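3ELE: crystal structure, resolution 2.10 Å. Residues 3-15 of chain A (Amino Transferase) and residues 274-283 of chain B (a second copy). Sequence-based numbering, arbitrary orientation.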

# COMPACT_ATOMS: atom_id res chain seq x y z
N VAL A 3 -13.82 -9.68 -19.23
CA VAL A 3 -13.27 -10.69 -18.29
C VAL A 3 -12.93 -10.07 -16.92
O VAL A 3 -13.09 -10.71 -15.90
CB VAL A 3 -12.03 -11.40 -18.93
CG1 VAL A 3 -11.34 -12.37 -17.96
CG2 VAL A 3 -12.45 -12.12 -20.20
N VAL A 4 -12.47 -8.82 -16.91
CA VAL A 4 -12.10 -8.10 -15.68
C VAL A 4 -13.30 -7.41 -15.03
O VAL A 4 -14.38 -7.32 -15.62
CB VAL A 4 -11.03 -7.02 -15.96
CG1 VAL A 4 -9.72 -7.67 -16.43
CG2 VAL A 4 -11.54 -5.95 -16.99
N ASN A 5 -13.10 -6.94 -13.80
CA ASN A 5 -14.10 -6.18 -13.07
C ASN A 5 -14.28 -4.83 -13.79
O ASN A 5 -13.30 -4.10 -13.93
CB ASN A 5 -13.63 -5.95 -11.63
CG ASN A 5 -14.59 -5.10 -10.82
OD1 ASN A 5 -14.61 -3.90 -10.98
ND2 ASN A 5 -15.35 -5.73 -9.93
N GLU A 6 -15.51 -4.50 -14.21
CA GLU A 6 -15.77 -3.23 -14.94
C GLU A 6 -15.42 -1.94 -14.20
O GLU A 6 -14.91 -1.00 -14.81
CB GLU A 6 -17.21 -3.13 -15.44
CG GLU A 6 -17.59 -4.20 -16.43
CD GLU A 6 -18.85 -3.89 -17.25
OE1 GLU A 6 -19.27 -2.70 -17.32
OE2 GLU A 6 -19.40 -4.85 -17.85
N SER A 7 -15.70 -1.89 -12.90
CA SER A 7 -15.35 -0.70 -12.09
C SER A 7 -13.85 -0.47 -12.02
O SER A 7 -13.40 0.68 -12.04
CB SER A 7 -15.88 -0.80 -10.66
OG SER A 7 -17.26 -1.00 -10.71
N MSE A 8 -13.10 -1.57 -11.92
CA MSE A 8 -11.64 -1.49 -11.88
C MSE A 8 -11.14 -1.06 -13.25
O MSE A 8 -10.33 -0.15 -13.33
CB MSE A 8 -11.01 -2.80 -11.44
CG MSE A 8 -11.36 -3.22 -10.01
SE MSE A 8 -10.97 -1.96 -8.65
CE MSE A 8 -12.58 -0.87 -8.61
N TYR A 9 -11.66 -1.66 -14.32
CA TYR A 9 -11.33 -1.22 -15.68
C TYR A 9 -11.59 0.30 -15.85
O TYR A 9 -10.74 1.02 -16.36
CB TYR A 9 -12.13 -2.00 -16.74
CG TYR A 9 -11.94 -1.39 -18.13
CD1 TYR A 9 -10.81 -1.68 -18.89
CD2 TYR A 9 -12.85 -0.44 -18.63
CE1 TYR A 9 -10.61 -1.10 -20.13
CE2 TYR A 9 -12.66 0.16 -19.87
CZ TYR A 9 -11.53 -0.17 -20.61
OH TYR A 9 -11.34 0.43 -21.83
N GLN A 10 -12.77 0.76 -15.44
CA GLN A 10 -13.10 2.19 -15.54
C GLN A 10 -12.20 3.09 -14.72
O GLN A 10 -11.73 4.11 -15.20
CB GLN A 10 -14.59 2.44 -15.25
CG GLN A 10 -15.47 2.12 -16.47
CD GLN A 10 -15.12 2.99 -17.71
OE1 GLN A 10 -14.76 4.17 -17.58
NE2 GLN A 10 -15.18 2.40 -18.89
N LEU A 11 -11.93 2.67 -13.49
CA LEU A 11 -11.06 3.42 -12.61
C LEU A 11 -9.61 3.50 -13.14
O LEU A 11 -8.95 4.48 -12.94
CB LEU A 11 -11.12 2.81 -11.20
CG LEU A 11 -10.59 3.57 -10.01
CD1 LEU A 11 -11.24 4.94 -9.89
CD2 LEU A 11 -10.87 2.73 -8.77
N GLY A 12 -9.14 2.47 -13.86
CA GLY A 12 -7.80 2.49 -14.44
C GLY A 12 -7.68 3.07 -15.85
O GLY A 12 -6.58 3.33 -16.30
N SER A 13 -8.80 3.22 -16.54
CA SER A 13 -8.84 3.73 -17.90
C SER A 13 -9.28 5.21 -17.97
O SER A 13 -8.97 5.87 -18.96
CB SER A 13 -9.74 2.86 -18.78
OG SER A 13 -11.08 2.91 -18.33
N VAL A 14 -9.99 5.70 -16.94
CA VAL A 14 -10.46 7.08 -16.87
C VAL A 14 -9.26 8.04 -16.94
O VAL A 14 -8.26 7.85 -16.26
CB VAL A 14 -11.37 7.37 -15.63
CG1 VAL A 14 -10.59 7.25 -14.31
CG2 VAL A 14 -12.03 8.75 -15.75
N ARG A 15 -9.36 9.01 -17.84
CA ARG A 15 -8.28 9.97 -18.10
C ARG A 15 -8.45 11.13 -17.13
O ARG A 15 -9.55 11.65 -16.98
CB ARG A 15 -8.35 10.43 -19.55
CG ARG A 15 -8.22 9.29 -20.56
CD ARG A 15 -8.59 9.72 -21.96
NE ARG A 15 -7.66 10.68 -22.54
CZ ARG A 15 -7.74 11.16 -23.79
NH1 ARG A 15 -8.69 10.77 -24.65
NH2 ARG A 15 -6.83 12.03 -24.20
N ALA B 274 -5.29 -1.95 -17.62
CA ALA B 274 -6.16 -0.90 -17.09
C ALA B 274 -6.85 -1.38 -15.80
O ALA B 274 -6.89 -0.65 -14.81
CB ALA B 274 -7.16 -0.49 -18.13
N ALA B 275 -7.32 -2.62 -15.76
CA ALA B 275 -7.95 -3.19 -14.53
C ALA B 275 -6.94 -3.25 -13.36
O ALA B 275 -7.28 -2.93 -12.22
CB ALA B 275 -8.53 -4.58 -14.82
N VAL B 276 -5.72 -3.70 -13.65
CA VAL B 276 -4.61 -3.71 -12.66
C VAL B 276 -4.35 -2.29 -12.12
O VAL B 276 -4.23 -2.09 -10.91
CB VAL B 276 -3.32 -4.34 -13.30
CG1 VAL B 276 -2.04 -4.01 -12.52
CG2 VAL B 276 -3.51 -5.86 -13.41
N CYS B 277 -4.25 -1.31 -13.03
CA CYS B 277 -4.13 0.11 -12.63
C CYS B 277 -5.34 0.54 -11.79
O CYS B 277 -5.20 1.20 -10.76
CB CYS B 277 -4.02 1.01 -13.85
SG CYS B 277 -2.44 0.88 -14.68
N GLY B 278 -6.53 0.14 -12.21
CA GLY B 278 -7.74 0.44 -11.45
C GLY B 278 -7.71 -0.11 -10.03
O GLY B 278 -7.96 0.63 -9.08
N ALA B 279 -7.36 -1.39 -9.90
CA ALA B 279 -7.29 -2.09 -8.60
C ALA B 279 -6.26 -1.46 -7.66
O ALA B 279 -6.52 -1.29 -6.47
CB ALA B 279 -7.01 -3.58 -8.78
N GLY B 280 -5.10 -1.12 -8.19
CA GLY B 280 -4.08 -0.41 -7.44
C GLY B 280 -4.62 0.87 -6.81
O GLY B 280 -4.45 1.11 -5.61
N ARG B 281 -5.33 1.65 -7.63
CA ARG B 281 -5.97 2.89 -7.21
C ARG B 281 -7.05 2.66 -6.15
O ARG B 281 -7.08 3.38 -5.15
CB ARG B 281 -6.57 3.60 -8.43
CG ARG B 281 -7.14 4.96 -8.15
CD ARG B 281 -7.35 5.71 -9.46
NE ARG B 281 -8.06 6.97 -9.28
CZ ARG B 281 -8.45 7.77 -10.28
NH1 ARG B 281 -8.28 7.43 -11.57
NH2 ARG B 281 -9.07 8.91 -9.99
N ALA B 282 -7.92 1.67 -6.39
CA ALA B 282 -9.00 1.31 -5.44
C ALA B 282 -8.49 0.78 -4.10
O ALA B 282 -9.11 1.02 -3.06
CB ALA B 282 -9.95 0.31 -6.07
N LEU B 283 -7.36 0.07 -4.13
CA LEU B 283 -6.69 -0.41 -2.90
C LEU B 283 -5.92 0.71 -2.12
O LEU B 283 -5.36 0.43 -1.06
CB LEU B 283 -5.77 -1.61 -3.20
CG LEU B 283 -6.47 -2.92 -3.57
CD1 LEU B 283 -5.50 -3.92 -4.16
CD2 LEU B 283 -7.25 -3.56 -2.36

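Helix 6-13 of chain A crosses helix 274-282 of chain B at 90°, their axes only 6.5 Å apart. Two glycines permit this closeness: the CA atoms of G12(A) and G278(B) lie 3.6 Å apart, and a CB on G12(A) would collide with A274(B) O, one on G278(B) with M8(A) O. The bare backbones instead exchange CA-H...O contacts, G278(B) CA to M8(A) O and G12(A) CA to A274(B) O, both 3.3 Å and nearly linear at the hydrogen. N5(A), chi1 t, caps the chain A helix, its OD1 accepting from M8(A) N at 2.9 Å. Selenomethionine M8(A), m at chi1 and chi2 and p at chi3, folds into a hole formed by A275(B), G278(B), A279(B) and A282(B); its SE rests 3.6 Å from A282(B) CB. L11(A), t then p, brings CD2 to 3.7 Å from A282(B) CB, the methyl that also meets SE of M8(A), while its CD1 lies over one face of the R281(B) guanidinium. That arginine is extended, chi1 to chi3 all t, which carries NH1 to L11(A) O for a weak hydrogen bond (3.3 Å, 127°). Y9(A) points its CA-CB bond away, yet with chi1 t its CD1 reaches A274(B) CB at 3.9 Å. S13(A), chi1 p, turns OG back to donate to Y9(A) O at 2.8 Å within its own helix.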